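Local coordinates for UPF0311 protein CA_C3321 (Clostridium acetobutylicum ATCC 824, PDB 3G7G) that is of unknown function, a member of the UPF0311 (DUF3237) family that folds as a closed antiparallel beta barrel, at residues A[71-76]-A[93-98]. Residues are numbered along the deposited sequence; the frame is centred on the assembly and turned at random.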
ATOM      1  N   CYS A  71       7.184 -11.000  13.005  1.00 31.28           N
ATOM      2  CA  CYS A  71       6.114 -11.405  12.107  1.00 31.11           C
ATOM      3  C   CYS A  71       5.321 -10.173  11.623  1.00 30.79           C
ATOM      4  O   CYS A  71       4.841  -9.370  12.431  1.00 30.68           O
ATOM      5  CB  CYS A  71       5.212 -12.388  12.832  1.00 31.34           C
ATOM      6  SG  CYS A  71       3.845 -13.006  11.878  1.00 34.95           S
ATOM      7  N   GLU A  72       5.260 -10.001  10.306  1.00 30.24           N
ATOM      8  CA  GLU A  72       4.431  -8.971   9.642  1.00 29.65           C
ATOM      9  C   GLU A  72       3.147  -9.632   9.168  1.00 28.73           C
ATOM     10  O   GLU A  72       3.196 -10.601   8.417  1.00 28.80           O
ATOM     11  CB  GLU A  72       5.202  -8.367   8.462  1.00 29.57           C
ATOM     12  CG  GLU A  72       6.533  -7.695   8.873  1.00 31.97           C
ATOM     13  CD  GLU A  72       7.349  -7.235   7.673  1.00 32.24           C
ATOM     14  OE1 GLU A  72       6.807  -7.209   6.551  1.00 39.59           O
ATOM     15  OE2 GLU A  72       8.531  -6.918   7.844  1.00 34.46           O
ATOM     16  N   LEU A  73       2.009  -9.117   9.633  1.00 27.52           N
ATOM     17  CA  LEU A  73       0.692  -9.681   9.383  1.00 27.34           C
ATOM     18  C   LEU A  73      -0.169  -8.759   8.526  1.00 26.01           C
ATOM     19  O   LEU A  73      -0.200  -7.556   8.760  1.00 24.93           O
ATOM     20  CB  LEU A  73      -0.041  -9.866  10.729  1.00 27.36           C
ATOM     21  CG  LEU A  73       0.735 -10.753  11.702  1.00 29.62           C
ATOM     22  CD1 LEU A  73       1.003 -10.015  12.956  1.00 29.73           C
ATOM     23  CD2 LEU A  73      -0.000 -12.075  12.000  1.00 31.23           C
ATOM     24  N   SER A  74      -0.872  -9.344   7.553  1.00 25.85           N
ATOM     25  CA  SER A  74      -1.855  -8.627   6.738  1.00 25.29           C
ATOM     26  C   SER A  74      -3.052  -9.510   6.477  1.00 24.54           C
ATOM     27  O   SER A  74      -3.000 -10.432   5.638  1.00 24.73           O
ATOM     28  CB  SER A  74      -1.225  -8.138   5.440  1.00 25.31           C
ATOM     29  OG  SER A  74      -2.137  -7.292   4.700  1.00 26.91           O
ATOM     30  N   ALA A  75      -4.131  -9.249   7.192  1.00 23.14           N
ATOM     31  CA  ALA A  75      -5.392 -10.038   7.095  1.00 23.18           C
ATOM     32  C   ALA A  75      -6.486  -9.331   6.304  1.00 23.09           C
ATOM     33  O   ALA A  75      -6.636  -8.126   6.405  1.00 24.28           O
ATOM     34  CB  ALA A  75      -5.936 -10.422   8.524  1.00 22.10           C
ATOM     35  N   ARG A  76      -7.177 -10.064   5.433  1.00 22.23           N
ATOM     36  CA  ARG A  76      -8.309  -9.529   4.722  1.00 22.63           C
ATOM     37  C   ARG A  76      -9.458 -10.458   4.942  1.00 23.49           C
ATOM     38  O   ARG A  76      -9.404 -11.640   4.523  1.00 23.35           O
ATOM     39  CB  ARG A  76      -8.057  -9.469   3.234  1.00 21.67           C
ATOM     40  CG  ARG A  76      -6.907  -8.613   2.833  1.00 22.38           C
ATOM     41  CD  ARG A  76      -6.662  -8.781   1.356  1.00 21.49           C
ATOM     42  NE  ARG A  76      -5.835  -7.717   0.849  1.00 22.18           N
ATOM     43  CZ  ARG A  76      -5.408  -7.626  -0.391  1.00 22.38           C
ATOM     44  NH1 ARG A  76      -5.722  -8.553  -1.256  1.00 23.67           N
ATOM     45  NH2 ARG A  76      -4.664  -6.591  -0.761  1.00 25.36           N
ATOM     46  N   GLY A  93      -0.345  -5.567  10.765  1.00 27.14           N
ATOM     47  CA  GLY A  93       0.348  -5.374  12.002  1.00 27.71           C
ATOM     48  C   GLY A  93       1.590  -6.200  12.198  1.00 27.56           C
ATOM     49  O   GLY A  93       2.143  -6.785  11.258  1.00 26.00           O
ATOM     50  N   ILE A  94       2.045  -6.203  13.448  1.00 28.23           N
ATOM     51  CA  ILE A  94       3.273  -6.923  13.801  1.00 28.81           C
ATOM     52  C   ILE A  94       3.115  -7.749  15.042  1.00 28.82           C
ATOM     53  O   ILE A  94       2.230  -7.487  15.887  1.00 26.88           O
ATOM     54  CB  ILE A  94       4.488  -6.001  13.905  1.00 29.28           C
ATOM     55  CG1 ILE A  94       4.250  -4.935  14.948  1.00 31.25           C
ATOM     56  CG2 ILE A  94       4.808  -5.357  12.512  1.00 26.92           C
ATOM     57  CD1 ILE A  94       5.506  -4.071  15.210  1.00 31.58           C
ATOM     58  N   ARG A  95       3.944  -8.794  15.117  1.00 29.22           N
ATOM     59  CA  ARG A  95       3.975  -9.661  16.285  1.00 29.51           C
ATOM     60  C   ARG A  95       5.427 -10.036  16.529  1.00 29.08           C
ATOM     61  O   ARG A  95       6.074 -10.630  15.669  1.00 27.64           O
ATOM     62  CB  ARG A  95       3.108 -10.901  16.080  1.00 29.11           C
ATOM     63  CG  ARG A  95       3.237 -11.912  17.203  1.00 30.62           C
ATOM     64  CD  ARG A  95       2.156 -12.914  17.144  1.00 32.51           C
ATOM     65  NE  ARG A  95       2.364 -13.796  16.002  1.00 36.88           N
ATOM     66  CZ  ARG A  95       1.408 -14.324  15.245  1.00 38.09           C
ATOM     67  NH1 ARG A  95       0.127 -14.048  15.461  1.00 40.43           N
ATOM     68  NH2 ARG A  95       1.740 -15.135  14.256  1.00 37.88           N
ATOM     69  N   THR A  96       5.931  -9.637  17.692  1.00 28.85           N
ATOM     70  CA  THR A  96       7.300  -9.870  18.068  1.00 29.68           C
ATOM     71  C   THR A  96       7.300 -10.596  19.413  1.00 29.80           C
ATOM     72  O   THR A  96       6.299 -10.601  20.122  1.00 28.41           O
ATOM     73  CB  THR A  96       8.086  -8.551  18.246  1.00 29.48           C
ATOM     74  OG1 THR A  96       7.543  -7.834  19.350  1.00 27.17           O
ATOM     75  CG2 THR A  96       8.021  -7.685  17.048  1.00 28.49           C
ATOM     76  N   VAL A  97       8.440 -11.203  19.725  1.00 31.55           N
ATOM     77  CA  VAL A  97       8.729 -11.818  21.035  1.00 32.71           C
ATOM     78  C   VAL A  97      10.118 -11.394  21.484  1.00 33.39           C
ATOM     79  O   VAL A  97      10.934 -11.036  20.655  1.00 32.92           O
ATOM     80  CB  VAL A  97       8.702 -13.386  21.009  1.00 32.44           C
ATOM     81  CG1 VAL A  97       7.293 -13.896  20.807  1.00 32.87           C
ATOM     82  CG2 VAL A  97       9.675 -13.977  19.956  1.00 32.50           C
ATOM     83  N   PRO A  98      10.402 -11.442  22.798  1.00 35.19           N
ATOM     84  CA  PRO A  98      11.798 -11.249  23.246  1.00 36.84           C
ATOM     85  C   PRO A  98      12.797 -12.251  22.672  1.00 38.43           C
ATOM     86  O   PRO A  98      12.411 -13.326  22.198  1.00 38.12           O
ATOM     87  CB  PRO A  98      11.716 -11.388  24.759  1.00 36.27           C
ATOM     88  CG  PRO A  98      10.310 -11.107  25.095  1.00 35.52           C
ATOM     89  CD  PRO A  98       9.491 -11.624  23.942  1.00 35.35           C
TER
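One face of the Arg95 guanidinium is covered by Leu73, whose CD2 lies 4.0 Å from NH1 and nearly as close to CZ and NH2; the two side chains cross at about a right angle. Cys71 comes to the same group obliquely, SG standing 3.8 Å from NH2. The arginine chain leaves with CG anti to the backbone N (chi1 173°) and bends at chi3 (71°), which sets the course of NE. Nearer the backbone, the other branch of Leu73 takes over: CD1 packs 3.9 Å from Arg95 CB and reaches Gly93 O and the carbonyl carbon of Ile94, the latter at 3.7 Å. Gly93 is paired with Leu73 and, having no side chain, gives only backbone to this face.

Beneath this cluster, strands 71-81 and 86-96 run antiparallel as a hairpin of the barrel wall. Cys71 and Arg95 form one hydrogen-bonded pair, with Cys71 N to Arg95 O and Arg95 N to Cys71 O both 2.9 Å; Leu73 and Gly93 form the next. Here Leu73 N points almost straight at Gly93 O (178° at the hydrogen), though it sits above that carbonyl's plane. Between them, Glu72 and Ile94 make the non-hydrogen-bonded pair and put their side chains on the opposite face, where Glu72 forms a salt bridge with Arg66.

Phe118 of strand 117-126 makes a cation-pi contact with Arg95 and also touches Leu73, while Arg145 brings a second arginine against the Arg95 side chain. Among these neighbours, the Phe118 ring, Cys71 SG and Leu73 CD2 probably steady the guanidinium by cation-pi attraction and dispersion.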